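Local coordinates for protein Xaa-Pro Dipeptidase (Alteromonas macleodii, PDB 2QS8) that probably hydrolyses short peptides as a metal-dependent dipeptidase or carboxypeptidase of the amidohydrolase superfamily, with its active site in a TIM barrel, at residues A[60-65]-A[388-393]; A[173-178]-A[214-219]; A[177-182]-A[222-227]; A[383-388]-A[400-405]. All coordinates share one frame; numbering follows the deposited sequence.

Interaction 1 (A[60-65]-A[388-393]); sequences TVLPGL and GNPIED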
loop_
_atom_site.group_PDB
_atom_site.type_symbol
_atom_site.label_atom_id
_atom_site.label_comp_id
_atom_site.label_asym_id
_atom_site.label_seq_id
_atom_site.Cartn_x
_atom_site.Cartn_y
_atom_site.Cartn_z
ATOM N N THR A 60 21.892 -19.363 50.314
ATOM C CA THR A 60 21.749 -17.943 50.073
ATOM C C THR A 60 20.500 -17.868 49.202
ATOM O O THR A 60 20.429 -18.510 48.153
ATOM C CB THR A 60 22.938 -17.357 49.297
ATOM O OG1 THR A 60 24.119 -17.403 50.113
ATOM C CG2 THR A 60 22.650 -15.913 48.889
ATOM N N VAL A 61 19.505 -17.117 49.661
ATOM C CA VAL A 61 18.254 -16.966 48.937
ATOM C C VAL A 61 18.279 -15.681 48.110
ATOM O O VAL A 61 18.836 -14.661 48.535
ATOM C CB VAL A 61 17.048 -16.929 49.918
ATOM C CG1 VAL A 61 15.763 -16.627 49.163
ATOM C CG2 VAL A 61 16.933 -18.263 50.650
ATOM N N LEU A 62 17.696 -15.747 46.916
ATOM C CA LEU A 62 17.622 -14.586 46.036
ATOM C C LEU A 62 16.237 -14.564 45.395
ATOM O O LEU A 62 15.495 -15.547 45.455
ATOM C CB LEU A 62 18.679 -14.663 44.923
ATOM C CG LEU A 62 20.125 -15.049 45.252
ATOM C CD1 LEU A 62 20.254 -16.562 45.249
ATOM C CD2 LEU A 62 21.075 -14.453 44.230
ATOM N N PRO A 63 15.848 -13.428 44.809
ATOM C CA PRO A 63 14.523 -13.454 44.195
ATOM C C PRO A 63 14.675 -14.193 42.862
ATOM O O PRO A 63 15.796 -14.364 42.385
ATOM C CB PRO A 63 14.177 -11.973 44.040
ATOM C CG PRO A 63 15.500 -11.307 43.918
ATOM C CD PRO A 63 16.401 -12.065 44.856
ATOM N N GLY A 64 13.570 -14.657 42.286
ATOM C CA GLY A 64 13.646 -15.362 41.020
ATOM C C GLY A 64 14.396 -14.567 39.970
ATOM O O GLY A 64 14.177 -13.371 39.828
ATOM N N LEU A 65 15.286 -15.218 39.232
ATOM C CA LEU A 65 16.060 -14.532 38.201
ATOM C C LEU A 65 15.284 -14.352 36.882
ATOM O O LEU A 65 14.382 -15.129 36.572
ATOM C CB LEU A 65 17.363 -15.302 37.953
ATOM C CG LEU A 65 18.235 -15.471 39.209
ATOM C CD1 LEU A 65 19.420 -16.372 38.891
ATOM C CD2 LEU A 65 18.703 -14.112 39.707
ATOM N N GLY A 388 26.386 -21.295 48.770
ATOM C CA GLY A 388 27.528 -20.456 48.473
ATOM C C GLY A 388 27.153 -18.993 48.433
ATOM O O GLY A 388 25.981 -18.646 48.530
ATOM N N ASN A 389 28.152 -18.134 48.288
ATOM C CA ASN A 389 27.934 -16.694 48.246
ATOM C C ASN A 389 28.135 -16.167 46.829
ATOM O O ASN A 389 29.262 -16.073 46.349
ATOM C CB ASN A 389 28.911 -15.987 49.188
ATOM C CG ASN A 389 28.517 -14.547 49.456
ATOM O OD1 ASN A 389 28.062 -13.832 48.555
ATOM N ND2 ASN A 389 28.701 -14.105 50.701
ATOM N N PRO A 390 27.037 -15.818 46.139
ATOM C CA PRO A 390 27.099 -15.300 44.770
ATOM C C PRO A 390 27.941 -14.034 44.628
ATOM O O PRO A 390 28.536 -13.796 43.576
ATOM C CB PRO A 390 25.631 -15.051 44.435
ATOM C CG PRO A 390 24.925 -16.089 45.242
ATOM C CD PRO A 390 25.638 -16.013 46.558
ATOM N N ILE A 391 27.989 -13.227 45.685
ATOM C CA ILE A 391 28.754 -11.981 45.663
ATOM C C ILE A 391 30.270 -12.210 45.586
ATOM O O ILE A 391 31.003 -11.374 45.048
ATOM C CB ILE A 391 28.448 -11.123 46.911
ATOM C CG1 ILE A 391 26.936 -10.893 47.027
ATOM C CG2 ILE A 391 29.183 -9.787 46.825
ATOM C CD1 ILE A 391 26.317 -10.218 45.829
ATOM N N GLU A 392 30.737 -13.342 46.112
ATOM C CA GLU A 392 32.161 -13.655 46.102
ATOM C C GLU A 392 32.589 -14.465 44.877
ATOM O O GLU A 392 33.749 -14.437 44.468
ATOM C CB GLU A 392 32.546 -14.421 47.370
ATOM C CG GLU A 392 32.133 -13.734 48.666
ATOM C CD GLU A 392 32.755 -14.382 49.898
ATOM O OE1 GLU A 392 32.787 -15.632 49.966
ATOM O OE2 GLU A 392 33.202 -13.636 50.801
ATOM N N ASP A 393 31.644 -15.194 44.305
ATOM C CA ASP A 393 31.901 -16.014 43.126
ATOM C C ASP A 393 30.539 -16.301 42.501
ATOM O O ASP A 393 29.919 -17.331 42.765
ATOM C CB ASP A 393 32.611 -17.307 43.531
ATOM C CG ASP A 393 32.869 -18.231 42.357
ATOM O OD1 ASP A 393 32.913 -17.744 41.205
ATOM O OD2 ASP A 393 33.043 -19.448 42.592
#

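Interaction 2 (A[173-178]-A[214-219]); sequences NGPYEV and TQEEVD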
loop_
_atom_site.group_PDB
_atom_site.type_symbol
_atom_site.label_atom_id
_atom_site.label_comp_id
_atom_site.label_asym_id
_atom_site.label_seq_id
_atom_site.Cartn_x
_atom_site.Cartn_y
_atom_site.Cartn_z
ATOM N N ASN A 173 7.391 -3.197 4.908
ATOM C CA ASN A 173 7.995 -2.092 4.173
ATOM C C ASN A 173 7.018 -0.919 4.325
ATOM O O ASN A 173 5.851 -1.025 3.946
ATOM C CB ASN A 173 8.180 -2.446 2.691
ATOM C CG ASN A 173 9.267 -3.477 2.467
ATOM O OD1 ASN A 173 10.452 -3.223 2.719
ATOM N ND2 ASN A 173 8.873 -4.656 1.994
ATOM N N GLY A 174 7.493 0.183 4.900
ATOM C CA GLY A 174 6.644 1.344 5.097
ATOM C C GLY A 174 5.925 1.311 6.434
ATOM O O GLY A 174 5.821 0.254 7.057
ATOM N N PRO A 175 5.392 2.455 6.891
ATOM C CA PRO A 175 4.680 2.558 8.171
ATOM C C PRO A 175 3.337 1.834 8.277
ATOM O O PRO A 175 2.961 1.379 9.359
ATOM C CB PRO A 175 4.539 4.067 8.362
ATOM C CG PRO A 175 4.390 4.560 6.957
ATOM C CD PRO A 175 5.413 3.754 6.191
ATOM N N TYR A 176 2.601 1.733 7.171
ATOM C CA TYR A 176 1.312 1.061 7.225
ATOM C C TYR A 176 1.490 -0.448 7.372
ATOM O O TYR A 176 0.767 -1.091 8.140
ATOM C CB TYR A 176 0.473 1.426 5.992
ATOM C CG TYR A 176 0.348 2.922 5.850
ATOM C CD1 TYR A 176 0.711 3.572 4.665
ATOM C CD2 TYR A 176 -0.056 3.700 6.939
ATOM C CE1 TYR A 176 0.683 4.971 4.576
ATOM C CE2 TYR A 176 -0.087 5.085 6.859
ATOM C CZ TYR A 176 0.284 5.719 5.678
ATOM O OH TYR A 176 0.256 7.096 5.615
ATOM N N GLU A 177 2.455 -1.018 6.655
ATOM C CA GLU A 177 2.692 -2.451 6.781
ATOM C C GLU A 177 3.225 -2.716 8.191
ATOM O O GLU A 177 2.992 -3.779 8.746
ATOM C CB GLU A 177 3.685 -2.965 5.725
ATOM C CG GLU A 177 3.205 -2.825 4.298
ATOM C CD GLU A 177 3.923 -3.746 3.312
ATOM O OE1 GLU A 177 5.078 -4.166 3.579
ATOM O OE2 GLU A 177 3.329 -4.041 2.250
ATOM N N VAL A 178 3.932 -1.743 8.770
ATOM C CA VAL A 178 4.445 -1.901 10.127
ATOM C C VAL A 178 3.276 -2.100 11.096
ATOM O O VAL A 178 3.313 -3.010 11.924
ATOM C CB VAL A 178 5.275 -0.682 10.593
ATOM C CG1 VAL A 178 5.362 -0.638 12.135
ATOM C CG2 VAL A 178 6.671 -0.778 10.037
ATOM N N THR A 214 13.597 2.372 8.490
ATOM C CA THR A 214 13.724 3.807 8.249
ATOM C C THR A 214 13.217 4.453 9.544
ATOM O O THR A 214 12.584 3.787 10.363
ATOM C CB THR A 214 12.827 4.266 7.089
ATOM O OG1 THR A 214 11.466 4.132 7.495
ATOM C CG2 THR A 214 13.059 3.407 5.820
ATOM N N GLN A 215 13.485 5.742 9.742
ATOM C CA GLN A 215 13.038 6.401 10.961
ATOM C C GLN A 215 11.509 6.359 10.994
ATOM O O GLN A 215 10.904 6.113 12.038
ATOM C CB GLN A 215 13.534 7.844 11.019
ATOM C CG GLN A 215 13.273 8.507 12.362
ATOM C CD GLN A 215 14.009 7.808 13.499
ATOM O OE1 GLN A 215 15.245 7.760 13.533
ATOM N NE2 GLN A 215 13.248 7.261 14.442
ATOM N N GLU A 216 10.890 6.594 9.844
ATOM C CA GLU A 216 9.433 6.551 9.739
ATOM C C GLU A 216 8.890 5.160 10.117
ATOM O O GLU A 216 7.873 5.044 10.799
ATOM C CB GLU A 216 9.015 6.897 8.310
ATOM C CG GLU A 216 7.546 6.687 7.987
ATOM C CD GLU A 216 7.230 6.978 6.515
ATOM O OE1 GLU A 216 7.932 6.443 5.628
ATOM O OE2 GLU A 216 6.275 7.739 6.241
ATOM N N GLU A 217 9.567 4.109 9.675
ATOM C CA GLU A 217 9.133 2.757 9.976
ATOM C C GLU A 217 9.287 2.394 11.461
ATOM O O GLU A 217 8.383 1.804 12.046
ATOM C CB GLU A 217 9.881 1.736 9.101
ATOM C CG GLU A 217 9.624 1.884 7.598
ATOM C CD GLU A 217 10.483 0.956 6.740
ATOM O OE1 GLU A 217 11.656 0.705 7.079
ATOM O OE2 GLU A 217 9.985 0.491 5.700
ATOM N N VAL A 218 10.410 2.742 12.079
ATOM C CA VAL A 218 10.574 2.406 13.486
ATOM C C VAL A 218 9.704 3.304 14.362
ATOM O O VAL A 218 9.251 2.880 15.423
ATOM C CB VAL A 218 12.074 2.441 13.940
ATOM C CG1 VAL A 218 12.681 3.817 13.734
ATOM C CG2 VAL A 218 12.169 2.031 15.395
ATOM N N ASP A 219 9.445 4.532 13.922
ATOM C CA ASP A 219 8.561 5.413 14.691
ATOM C C ASP A 219 7.184 4.730 14.705
ATOM O O ASP A 219 6.506 4.690 15.732
ATOM C CB ASP A 219 8.421 6.806 14.043
ATOM C CG ASP A 219 9.644 7.695 14.263
ATOM O OD1 ASP A 219 10.437 7.404 15.177
ATOM O OD2 ASP A 219 9.812 8.694 13.530
#

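Interaction 3 (A[177-182]-A[222-227]); sequences EVYAAV and VSAAKD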
loop_
_atom_site.group_PDB
_atom_site.type_symbol
_atom_site.label_atom_id
_atom_site.label_comp_id
_atom_site.label_asym_id
_atom_site.label_seq_id
_atom_site.Cartn_x
_atom_site.Cartn_y
_atom_site.Cartn_z
ATOM N N GLU A 177 2.455 -1.018 6.655
ATOM C CA GLU A 177 2.692 -2.451 6.781
ATOM C C GLU A 177 3.225 -2.716 8.191
ATOM O O GLU A 177 2.992 -3.779 8.746
ATOM C CB GLU A 177 3.685 -2.965 5.725
ATOM C CG GLU A 177 3.205 -2.825 4.298
ATOM C CD GLU A 177 3.923 -3.746 3.312
ATOM O OE1 GLU A 177 5.078 -4.166 3.579
ATOM O OE2 GLU A 177 3.329 -4.041 2.250
ATOM N N VAL A 178 3.932 -1.743 8.770
ATOM C CA VAL A 178 4.445 -1.901 10.127
ATOM C C VAL A 178 3.276 -2.100 11.096
ATOM O O VAL A 178 3.313 -3.010 11.924
ATOM C CB VAL A 178 5.275 -0.682 10.593
ATOM C CG1 VAL A 178 5.362 -0.638 12.135
ATOM C CG2 VAL A 178 6.671 -0.778 10.037
ATOM N N TYR A 179 2.243 -1.258 10.982
ATOM C CA TYR A 179 1.081 -1.362 11.858
ATOM C C TYR A 179 0.378 -2.715 11.692
ATOM O O TYR A 179 -0.059 -3.317 12.671
ATOM C CB TYR A 179 0.082 -0.223 11.590
ATOM C CG TYR A 179 0.257 0.986 12.490
ATOM C CD1 TYR A 179 1.231 1.950 12.219
ATOM C CD2 TYR A 179 -0.560 1.167 13.615
ATOM C CE1 TYR A 179 1.384 3.066 13.040
ATOM C CE2 TYR A 179 -0.414 2.284 14.446
ATOM C CZ TYR A 179 0.557 3.224 14.153
ATOM O OH TYR A 179 0.695 4.312 14.977
ATOM N N ALA A 180 0.266 -3.182 10.455
ATOM C CA ALA A 180 -0.367 -4.459 10.196
ATOM C C ALA A 180 0.405 -5.532 10.944
ATOM O O ALA A 180 -0.190 -6.385 11.596
ATOM C CB ALA A 180 -0.374 -4.765 8.699
ATOM N N ALA A 181 1.730 -5.473 10.859
ATOM C CA ALA A 181 2.597 -6.449 11.522
ATOM C C ALA A 181 2.533 -6.382 13.057
ATOM O O ALA A 181 2.544 -7.418 13.728
ATOM C CB ALA A 181 4.042 -6.274 11.048
ATOM N N VAL A 182 2.491 -5.178 13.613
ATOM C CA VAL A 182 2.414 -5.030 15.057
ATOM C C VAL A 182 1.053 -5.544 15.532
ATOM O O VAL A 182 0.969 -6.299 16.485
ATOM C CB VAL A 182 2.592 -3.556 15.486
ATOM C CG1 VAL A 182 2.252 -3.380 16.958
ATOM C CG2 VAL A 182 4.022 -3.124 15.231
ATOM N N VAL A 222 6.872 2.008 17.357
ATOM C CA VAL A 222 6.627 2.532 18.694
ATOM C C VAL A 222 5.198 3.046 18.852
ATOM O O VAL A 222 4.491 2.651 19.777
ATOM C CB VAL A 222 7.617 3.672 19.034
ATOM C CG1 VAL A 222 7.269 4.282 20.384
ATOM C CG2 VAL A 222 9.050 3.133 19.049
ATOM N N SER A 223 4.760 3.911 17.947
ATOM C CA SER A 223 3.411 4.452 18.073
ATOM C C SER A 223 2.353 3.357 18.003
ATOM O O SER A 223 1.352 3.422 18.706
ATOM C CB SER A 223 3.146 5.518 17.006
ATOM O OG SER A 223 3.137 4.962 15.703
ATOM N N ALA A 224 2.584 2.342 17.167
ATOM C CA ALA A 224 1.633 1.244 17.042
ATOM C C ALA A 224 1.634 0.406 18.317
ATOM O O ALA A 224 0.578 0.109 18.859
ATOM C CB ALA A 224 1.978 0.379 15.848
ATOM N N ALA A 225 2.818 0.037 18.794
ATOM C CA ALA A 225 2.940 -0.766 20.018
ATOM C C ALA A 225 2.370 -0.040 21.237
ATOM O O ALA A 225 1.779 -0.665 22.116
ATOM C CB ALA A 225 4.393 -1.119 20.273
ATOM N N LYS A 226 2.553 1.277 21.288
ATOM C CA LYS A 226 2.047 2.067 22.399
ATOM C C LYS A 226 0.516 1.958 22.469
ATOM O O LYS A 226 -0.054 1.789 23.545
ATOM C CB LYS A 226 2.473 3.527 22.241
ATOM C CG LYS A 226 2.058 4.416 23.401
ATOM C CD LYS A 226 2.415 5.881 23.156
ATOM C CE LYS A 226 1.888 6.773 24.279
ATOM N NZ LYS A 226 2.285 8.208 24.125
ATOM N N ASP A 227 -0.140 2.039 21.316
ATOM C CA ASP A 227 -1.599 1.926 21.280
ATOM C C ASP A 227 -2.072 0.571 21.799
ATOM O O ASP A 227 -3.207 0.435 22.236
ATOM C CB ASP A 227 -2.138 2.122 19.856
ATOM C CG ASP A 227 -2.161 3.588 19.426
ATOM O OD1 ASP A 227 -1.881 4.484 20.259
ATOM O OD2 ASP A 227 -2.474 3.833 18.241
#

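Interaction 4 (A[383-388]-A[400-405]); sequences LIAVKG and VDVVIK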
loop_
_atom_site.group_PDB
_atom_site.type_symbol
_atom_site.label_atom_id
_atom_site.label_comp_id
_atom_site.label_asym_id
_atom_site.label_seq_id
_atom_site.Cartn_x
_atom_site.Cartn_y
_atom_site.Cartn_z
ATOM N N LEU A 383 11.145 -17.224 44.438
ATOM C CA LEU A 383 12.446 -17.262 45.097
ATOM C C LEU A 383 13.316 -18.450 44.710
ATOM O O LEU A 383 12.824 -19.523 44.362
ATOM C CB LEU A 383 12.277 -17.283 46.624
ATOM C CG LEU A 383 11.325 -16.302 47.313
ATOM C CD1 LEU A 383 9.901 -16.827 47.207
ATOM C CD2 LEU A 383 11.726 -16.146 48.785
ATOM N N ILE A 384 14.623 -18.247 44.789
ATOM C CA ILE A 384 15.567 -19.304 44.490
ATOM C C ILE A 384 16.604 -19.331 45.608
ATOM O O ILE A 384 16.707 -18.385 46.396
ATOM C CB ILE A 384 16.299 -19.068 43.146
ATOM C CG1 ILE A 384 17.162 -17.808 43.238
ATOM C CG2 ILE A 384 15.285 -18.939 42.017
ATOM C CD1 ILE A 384 18.151 -17.655 42.091
ATOM N N ALA A 385 17.366 -20.415 45.680
ATOM C CA ALA A 385 18.394 -20.553 46.699
ATOM C C ALA A 385 19.574 -21.296 46.099
ATOM O O ALA A 385 19.415 -22.037 45.138
ATOM C CB ALA A 385 17.847 -21.305 47.888
ATOM N N VAL A 386 20.759 -21.090 46.662
ATOM C CA VAL A 386 21.964 -21.741 46.166
ATOM C C VAL A 386 22.955 -21.855 47.311
ATOM O O VAL A 386 22.942 -21.026 48.218
ATOM C CB VAL A 386 22.609 -20.911 45.031
ATOM C CG1 VAL A 386 22.968 -19.522 45.535
ATOM C CG2 VAL A 386 23.836 -21.615 44.499
ATOM N N LYS A 387 23.796 -22.886 47.278
ATOM C CA LYS A 387 24.809 -23.076 48.308
ATOM C C LYS A 387 26.021 -22.243 47.919
ATOM O O LYS A 387 26.609 -22.441 46.856
ATOM C CB LYS A 387 25.209 -24.546 48.410
ATOM C CG LYS A 387 24.133 -25.452 48.976
ATOM C CD LYS A 387 24.608 -26.898 49.001
ATOM C CE LYS A 387 23.510 -27.849 49.450
ATOM N NZ LYS A 387 23.947 -29.280 49.392
ATOM N N GLY A 388 26.386 -21.295 48.770
ATOM C CA GLY A 388 27.528 -20.456 48.473
ATOM C C GLY A 388 27.153 -18.993 48.433
ATOM O O GLY A 388 25.981 -18.646 48.530
ATOM N N VAL A 400 22.026 -23.517 41.294
ATOM C CA VAL A 400 20.793 -23.157 41.983
ATOM C C VAL A 400 20.083 -24.477 42.255
ATOM O O VAL A 400 19.867 -25.250 41.335
ATOM C CB VAL A 400 19.898 -22.291 41.097
ATOM C CG1 VAL A 400 18.545 -22.107 41.757
ATOM C CG2 VAL A 400 20.572 -20.947 40.836
ATOM N N ASP A 401 19.727 -24.737 43.507
ATOM C CA ASP A 401 19.076 -25.999 43.846
ATOM C C ASP A 401 17.672 -25.867 44.431
ATOM O O ASP A 401 17.058 -26.861 44.827
ATOM C CB ASP A 401 19.969 -26.799 44.803
ATOM C CG ASP A 401 20.090 -26.153 46.174
ATOM O OD1 ASP A 401 20.316 -24.926 46.244
ATOM O OD2 ASP A 401 19.961 -26.878 47.183
ATOM N N VAL A 402 17.160 -24.642 44.483
ATOM C CA VAL A 402 15.819 -24.418 45.001
ATOM C C VAL A 402 15.124 -23.381 44.141
ATOM O O VAL A 402 15.655 -22.298 43.904
ATOM C CB VAL A 402 15.840 -23.930 46.491
ATOM C CG1 VAL A 402 14.432 -23.536 46.946
ATOM C CG2 VAL A 402 16.364 -25.031 47.395
ATOM N N VAL A 403 13.937 -23.712 43.666
ATOM C CA VAL A 403 13.189 -22.787 42.836
ATOM C C VAL A 403 11.740 -22.779 43.280
ATOM O O VAL A 403 11.071 -23.813 43.249
ATOM C CB VAL A 403 13.250 -23.186 41.337
ATOM C CG1 VAL A 403 12.446 -22.201 40.500
ATOM C CG2 VAL A 403 14.695 -23.238 40.865
ATOM N N ILE A 404 11.274 -21.606 43.705
ATOM C CA ILE A 404 9.895 -21.421 44.139
ATOM C C ILE A 404 9.251 -20.400 43.220
ATOM O O ILE A 404 9.809 -19.337 42.974
ATOM C CB ILE A 404 9.809 -20.899 45.588
ATOM C CG1 ILE A 404 10.468 -21.908 46.538
ATOM C CG2 ILE A 404 8.354 -20.690 45.972
ATOM C CD1 ILE A 404 10.556 -21.457 47.990
ATOM N N LYS A 405 8.077 -20.729 42.708
ATOM C CA LYS A 405 7.381 -19.827 41.807
ATOM C C LYS A 405 5.922 -19.741 42.207
ATOM O O LYS A 405 5.246 -20.760 42.339
ATOM C CB LYS A 405 7.493 -20.337 40.373
ATOM C CG LYS A 405 6.699 -19.532 39.358
ATOM C CD LYS A 405 6.426 -20.395 38.134
ATOM C CE LYS A 405 5.465 -19.742 37.177
ATOM N NZ LYS A 405 5.078 -20.706 36.123
#

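Interaction 1 (A[60-65]-A[388-393])
An Asx turn just beyond strand 383-386 meets strand 60-67, whose far end runs on toward the metal ligands H69 and H71. T60 makes the polar link. Its OG1 stands anti to the carbonyl carbon and beside the backbone N (chi1 -67°), and from there it donates to G388 O at 2.7 Å. The hydroxyl lies above the carbonyl plane, 32° out of it, so the bond does not follow a lone pair. The same rotation puts CG2 anti to the backbone N and tip to tip with the P390 ring, T60 CG2 to P390 CD being 3.8 Å. A valine here would lose the hydroxyl bond to G388 O and would probably let the start of the 388-393 loop drift from the strand. Strand 60-67 lies antiparallel beside 383-386 in the mixed sheet that runs on into the barrel strands, so the loop after 383-386 folds back against its paired strand. L62 comes in more loosely, with CD2 4.3 Å from P390 CG, and I355 of helix 351-357 packs on both. N389 OD1 accepts I391 N in the carbonyl plane at 2.9 Å, while N389 O takes the backbone N-H groups of E392 and D393.

Interaction 2 (A[173-178]-A[214-219])
E217 reaches from the start of helix 215-227 to that of helix 175-188. Its CB lies 4.2 Å from V178 CG2, the two side chains crossing obliquely. The first torsion (chi1 -63°) sets E217 CG anti to the carbonyl carbon, 3.8 Å from G174 N, and the extended chain beyond it carries the carboxylate on to the G174 amide. At the tip, OE2 uses its anti lone pair to accept G174 N at 2.6 Å, in an almost straight bond with an N-H...O angle of 172°. OE1 turns the other way and accepts T214 N at 2.9 Å, also on its anti lone pair. T214 OG1 in return takes E217 N, 2.9 Å away, which completes a capping box at the start of helix 215-227. G174 is itself the N-cap of helix 175-188, so one carboxylate ties together the N-terminal ends of two neighbouring helices on the outside of the barrel. Beside it the P175 ring lies obliquely across E216, with P175 CD 3.7 Å from E216 CD, and E216 OE2 bonds Y176 OH of the second subunit. An alanine here in place of E217 would remove the acceptors of both G174 N and T214 N and would probably loosen both helix starts. OE1 also forms a salt bridge with R183 of the second subunit. With two backbone N-H groups, two helix N-termini and a guanidinium around it, the E217 carboxylate is likely to stay ionised, and its charge serves helix capping and subunit contact together.

Interaction 3 (A[177-182]-A[222-227])
The chi1 of Y179, -94°, sits off the staggered positions and swings the ring out over the neighbouring helix, while S223 holds OG between its backbone N and carbonyl carbon (chi1 66°), the crowded position, facing the phenol. The two helices, 175-188 and 215-227, belong to the outer layer of the TIM barrel and come one on each side of strand 192-196 along the chain. Their short segments run in roughly the same direction with a crossing angle of -34° and approach to 9.3 Å between axes. At the crossing sits a small residue: A224 points its CB toward helix 175-188, beneath the Y179 ring. The methyl lies nearly on the ring normal, 3.4 Å from A224 CB to the Y179 ring centroid, in a CH-pi contact displaced a little toward the CE2 side. V182 closes on the same methyl from one turn further along its helix, with V182 CG1 3.9 Å from A224 CB, so the A224 methyl is held between an aromatic face and a branched aliphatic side chain. CG1 of V182, anti to its backbone N, also reaches the backbone at A225 N, 3.9 Å away. The third subunit also touches this helix pair: Y179 packs on its T214, and D227 makes a salt bridge to its R244. The polar end of the patch is the hydrogen bond between Y179 OH and S223 OG, 2.6 Å long, with OG also in weak bonds to D219 O and A220 O.

Interaction 4 (A[383-388]-A[400-405])
Near L383 the two strands are laced tightly; toward K387 they come apart. L383 and I404 form an antiparallel hydrogen-bonded pair. I404 N meets L383 O at 2.7 Å, nearly along the C=O axis, and L383 N returns to I404 O at 2.9 Å from above the carbonyl plane. A385 N then gives a longer bond to V402 O, 3.1 Å. On the face that carries A385 and V402 the side chains come closest, A385 CB lying 3.6 Å from V402 CB, and L56 of strand 52-56 covers both. I384 points to the opposite face, where its CB touches V400 CG1 at 4.0 Å and L62 and L65 of strand 60-67 close in. The strands are part of the mixed sheet that continues through 60-67 into the barrel, with 383-386 lying between 60-67 and 400-405. The regular ladder gives way at a classic beta bulge, in which D401 and V402 both face A385. There D401 N supplies the next bond, to A385 O at 3.2 Å, meeting it in the carbonyl plane. Beyond the bulge lies the solvent side, where K387 is exposed and makes no salt bridge with D401. D401 CG takes the crowded position between backbone N and carbonyl carbon, which brings OD1 to 3.2 Å from A385 O. These two acceptors are not bonded and would repel each other mildly; A385 O is satisfied by D401 N, and the charge on K387 NZ, 5.2 Å from D401 OD2, could at most stabilise the ionised carboxylate weakly.

The four contacts form two clusters on opposite sides of the chain's centre. Interactions 1 and 4 have centres about 8 Å apart, share G388 and both reach the mixed sheet, where strand 383-386 runs between 60-67 and 400-405; backbone bonds from T60 and L62 to V386 and I384 join them. Interactions 2 and 3, centres about 9 Å apart, share E177 and V178 and follow the same helix pair, 175-188 and 215-227, first at its start, then further along. Between clusters, contact centres lie 39 to 44 Å apart and nearest atoms about 24 to 30 Å. The helices come between the two halves of interaction 1, which bridges more than 300 residues, and meet neighbouring subunits.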